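Local coordinates for protein MpaA (Escherichia coli O157:H7, PDB 5HXD), which probably hydrolyses the gamma-D-glutamyl-diaminopimelic acid amide bond of murein tripeptide as a zinc-dependent amidase of the M14 peptidase family, at residues H49-C61 against F211-L224. Sequence-based numbering, arbitrary orientation.
Sequences HGDENSSVVTLSC and FPPISSDEASEKYL. With ZN (zinc ion), chain C.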
# COMPACT_ATOMS: atom_id res chain seq x y z
N HIS A 49 -2.26 4.81 8.31
CA HIS A 49 -2.87 3.48 8.32
C HIS A 49 -2.47 2.74 7.04
O HIS A 49 -2.73 3.23 5.94
CB HIS A 49 -4.39 3.58 8.40
CG HIS A 49 -4.89 4.15 9.69
ND1 HIS A 49 -6.04 4.91 9.77
CD2 HIS A 49 -4.42 4.04 10.96
CE1 HIS A 49 -6.25 5.25 11.03
NE2 HIS A 49 -5.28 4.74 11.77
N GLY A 50 -1.88 1.55 7.18
CA GLY A 50 -1.30 0.83 6.06
C GLY A 50 -2.22 0.33 4.94
O GLY A 50 -1.74 0.04 3.85
N ASP A 51 -3.52 0.22 5.19
CA ASP A 51 -4.46 -0.10 4.11
C ASP A 51 -5.03 1.14 3.37
O ASP A 51 -5.73 0.98 2.36
CB ASP A 51 -5.62 -0.96 4.64
CG ASP A 51 -6.35 -0.31 5.78
OD1 ASP A 51 -5.77 0.60 6.39
OD2 ASP A 51 -7.49 -0.70 6.09
N GLU A 52 -4.70 2.35 3.83
CA GLU A 52 -5.16 3.59 3.18
C GLU A 52 -4.18 4.05 2.10
O GLU A 52 -3.57 5.12 2.16
CB GLU A 52 -5.43 4.67 4.23
CG GLU A 52 -6.39 4.18 5.31
CD GLU A 52 -6.78 5.22 6.34
OE1 GLU A 52 -6.03 6.20 6.55
OE2 GLU A 52 -7.84 5.05 6.96
N ASN A 53 -4.16 3.22 1.08
CA ASN A 53 -3.24 3.20 -0.05
C ASN A 53 -3.40 4.24 -1.16
O ASN A 53 -2.43 4.67 -1.79
CB ASN A 53 -3.41 1.78 -0.62
CG ASN A 53 -2.62 0.77 0.14
OD1 ASN A 53 -2.56 -0.36 -0.26
ND2 ASN A 53 -1.80 1.25 1.09
N SER A 54 -4.66 4.54 -1.49
CA SER A 54 -4.96 5.44 -2.61
C SER A 54 -4.41 6.86 -2.45
O SER A 54 -4.28 7.60 -3.43
CB SER A 54 -6.48 5.53 -2.85
OG SER A 54 -7.17 6.10 -1.75
N SER A 55 -4.09 7.27 -1.23
CA SER A 55 -3.48 8.60 -1.06
C SER A 55 -1.95 8.51 -1.09
O SER A 55 -1.29 9.45 -1.51
CB SER A 55 -3.98 9.28 0.22
OG SER A 55 -4.29 8.36 1.25
N VAL A 56 -1.39 7.38 -0.68
CA VAL A 56 0.06 7.22 -0.70
C VAL A 56 0.58 7.05 -2.11
O VAL A 56 1.72 7.40 -2.41
CB VAL A 56 0.51 6.02 0.13
CG1 VAL A 56 2.04 5.90 0.09
CG2 VAL A 56 0.01 6.16 1.56
N VAL A 57 -0.25 6.54 -3.00
CA VAL A 57 0.15 6.46 -4.40
C VAL A 57 -0.07 7.81 -5.06
O VAL A 57 0.73 8.24 -5.88
CB VAL A 57 -0.60 5.36 -5.16
CG1 VAL A 57 -0.22 5.38 -6.62
CG2 VAL A 57 -0.29 4.01 -4.54
N THR A 58 -1.14 8.49 -4.66
CA THR A 58 -1.48 9.80 -5.21
C THR A 58 -0.43 10.85 -4.86
O THR A 58 0.04 11.58 -5.73
CB THR A 58 -2.83 10.30 -4.70
OG1 THR A 58 -3.88 9.46 -5.21
CG2 THR A 58 -3.07 11.73 -5.17
N LEU A 59 -0.06 10.90 -3.58
CA LEU A 59 0.99 11.79 -3.12
C LEU A 59 2.36 11.44 -3.70
O LEU A 59 3.14 12.33 -3.99
CB LEU A 59 1.07 11.78 -1.59
CG LEU A 59 2.08 12.74 -0.96
CD1 LEU A 59 1.80 14.16 -1.42
CD2 LEU A 59 2.03 12.63 0.56
N SER A 60 2.64 10.15 -3.86
CA SER A 60 3.88 9.69 -4.49
C SER A 60 3.93 10.08 -5.96
O SER A 60 5.01 10.31 -6.52
CB SER A 60 4.05 8.17 -4.35
OG SER A 60 5.26 7.72 -4.94
N CYS A 61 2.75 10.14 -6.58
CA CYS A 61 2.64 10.52 -7.99
C CYS A 61 2.81 12.02 -8.13
O CYS A 61 3.51 12.50 -9.03
CB CYS A 61 1.29 10.09 -8.58
SG CYS A 61 1.19 8.33 -9.01
N PHE A 211 -9.79 10.92 1.74
CA PHE A 211 -10.19 10.51 0.40
C PHE A 211 -11.53 9.79 0.46
O PHE A 211 -11.95 9.33 1.52
CB PHE A 211 -9.16 9.59 -0.21
CG PHE A 211 -8.20 10.27 -1.13
CD1 PHE A 211 -8.01 11.64 -1.07
CD2 PHE A 211 -7.47 9.53 -2.05
CE1 PHE A 211 -7.10 12.26 -1.93
CE2 PHE A 211 -6.57 10.14 -2.91
CZ PHE A 211 -6.38 11.51 -2.84
N PRO A 212 -12.22 9.69 -0.68
CA PRO A 212 -13.38 8.80 -0.70
C PRO A 212 -12.89 7.40 -1.02
O PRO A 212 -11.68 7.24 -1.25
CB PRO A 212 -14.23 9.38 -1.81
CG PRO A 212 -13.21 9.91 -2.79
CD PRO A 212 -12.04 10.41 -1.95
N PRO A 213 -13.78 6.40 -1.03
CA PRO A 213 -13.34 5.12 -1.59
C PRO A 213 -13.00 5.33 -3.06
O PRO A 213 -13.83 5.84 -3.81
CB PRO A 213 -14.55 4.22 -1.41
CG PRO A 213 -15.31 4.83 -0.27
CD PRO A 213 -15.13 6.31 -0.43
N ILE A 214 -11.78 4.99 -3.44
CA ILE A 214 -11.31 5.24 -4.79
C ILE A 214 -10.02 4.47 -5.06
O ILE A 214 -9.15 4.37 -4.20
CB ILE A 214 -11.08 6.74 -5.03
CG1 ILE A 214 -10.75 7.00 -6.51
CG2 ILE A 214 -10.00 7.29 -4.07
CD1 ILE A 214 -10.45 8.44 -6.86
N SER A 215 -9.90 3.91 -6.26
CA SER A 215 -8.73 3.13 -6.62
C SER A 215 -7.51 4.01 -6.82
O SER A 215 -7.65 5.16 -7.17
CB SER A 215 -9.01 2.33 -7.89
OG SER A 215 -9.25 3.19 -8.98
N SER A 216 -6.31 3.46 -6.62
CA SER A 216 -5.05 4.15 -6.93
C SER A 216 -4.92 4.50 -8.42
O SER A 216 -4.06 5.30 -8.80
CB SER A 216 -3.84 3.31 -6.51
OG SER A 216 -4.09 2.61 -5.30
N ASP A 217 -5.76 3.90 -9.26
CA ASP A 217 -5.67 4.11 -10.70
C ASP A 217 -6.44 5.35 -11.14
O ASP A 217 -5.99 6.09 -12.02
CB ASP A 217 -6.17 2.87 -11.44
CG ASP A 217 -6.12 3.04 -12.94
OD1 ASP A 217 -5.02 2.90 -13.54
OD2 ASP A 217 -7.19 3.31 -13.53
N GLU A 218 -7.60 5.57 -10.52
CA GLU A 218 -8.42 6.74 -10.80
C GLU A 218 -8.00 7.97 -9.96
O GLU A 218 -8.18 9.12 -10.39
CB GLU A 218 -9.91 6.42 -10.54
CG GLU A 218 -10.87 7.56 -10.94
CD GLU A 218 -12.25 7.44 -10.31
OE1 GLU A 218 -12.57 6.36 -9.77
OE2 GLU A 218 -13.00 8.43 -10.35
N ALA A 219 -7.46 7.73 -8.77
CA ALA A 219 -6.98 8.82 -7.93
C ALA A 219 -5.70 9.41 -8.52
O ALA A 219 -5.44 10.62 -8.39
CB ALA A 219 -6.75 8.32 -6.50
N SER A 220 -4.92 8.56 -9.19
CA SER A 220 -3.74 9.02 -9.90
C SER A 220 -4.12 9.83 -11.16
O SER A 220 -3.27 10.47 -11.77
CB SER A 220 -2.86 7.84 -10.27
OG SER A 220 -1.61 8.28 -10.77
N GLU A 221 -5.41 9.77 -11.51
CA GLU A 221 -6.03 10.56 -12.58
C GLU A 221 -6.81 11.76 -12.01
O GLU A 221 -6.49 12.92 -12.26
CB GLU A 221 -6.96 9.64 -13.42
CG GLU A 221 -8.20 10.25 -14.13
CD GLU A 221 -7.92 11.49 -14.99
OE1 GLU A 221 -6.77 11.66 -15.47
OE2 GLU A 221 -8.86 12.31 -15.19
N LYS A 222 -7.82 11.46 -11.20
CA LYS A 222 -8.79 12.45 -10.72
C LYS A 222 -8.24 13.51 -9.74
O LYS A 222 -8.71 14.64 -9.74
CB LYS A 222 -9.95 11.71 -10.06
CG LYS A 222 -11.11 12.54 -9.63
CD LYS A 222 -12.00 11.70 -8.71
CE LYS A 222 -13.34 12.36 -8.46
NZ LYS A 222 -14.09 12.54 -9.73
N TYR A 223 -7.24 13.14 -8.93
CA TYR A 223 -6.79 13.98 -7.81
C TYR A 223 -5.35 14.45 -7.92
O TYR A 223 -4.81 15.09 -7.00
CB TYR A 223 -6.96 13.21 -6.48
CG TYR A 223 -8.39 13.09 -6.03
CD1 TYR A 223 -9.32 14.04 -6.39
CD2 TYR A 223 -8.81 12.02 -5.26
CE1 TYR A 223 -10.63 13.94 -6.00
CE2 TYR A 223 -10.13 11.91 -4.86
CZ TYR A 223 -11.03 12.87 -5.23
OH TYR A 223 -12.34 12.78 -4.85
N LEU A 224 -4.72 14.14 -9.05
CA LEU A 224 -3.30 14.42 -9.23
C LEU A 224 -3.10 15.91 -9.39
O LEU A 224 -2.08 16.45 -8.97
CB LEU A 224 -2.73 13.66 -10.43
CG LEU A 224 -1.24 13.78 -10.73
CD1 LEU A 224 -0.43 13.74 -9.45
CD2 LEU A 224 -0.78 12.67 -11.68
ZN ZN C . -8.43 6.61 8.75
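Thr58 turns OG1 beside its own backbone N (chi1 -67°) and CG2 opposite that N, which brings both branches to the rim of Phe211, the ring approaching from the other direction. The contact belongs to the M14 carboxypeptidase fold: helix 53-61, which follows the HGDE zinc-binding turn, packs on helix 216-222, which follows the strand carrying the predicted catalytic Glu210. The two axes come within 8.7 Å and cross at -41°. Thr58 OG1 lies in the plane of the Phe211 ring, 3.6 Å from CE2, and donates a hydrogen bond to Ser54 O one helical turn back, almost in line with the carbonyl (C=O...donor angle 170°); this bond satisfies the buried hydroxyl and fixes its rotation. Ser55 CB sits over one face of the same ring in a CH-pi contact, 4.3 Å from the centroid, while Tyr223 CD2 lies over the opposite face. Ser54 directs OG to the ring edge at CD2 and also makes a weak hydrogen bond to Asp158, near the predicted zinc ligand His157. Ser54 CB meets Ile214 O, and the Ala219 methyl closes on Thr58 OG1 from helix 216-222. Near the start of helix 216-222, Val57 rests on Ser216 CB; farther along, Leu224 CD1 reaches Cys61 CB at 4.1 Å. At the other end of helix 53-61, the type I turn from His49 to Glu52, both predicted zinc ligands, leads to the metal: zinc lies in the plane of the His49 ring, 3.1 Å from ND1, longer than a normal bond, and Glu52 OE2 binds it at 2.4 Å.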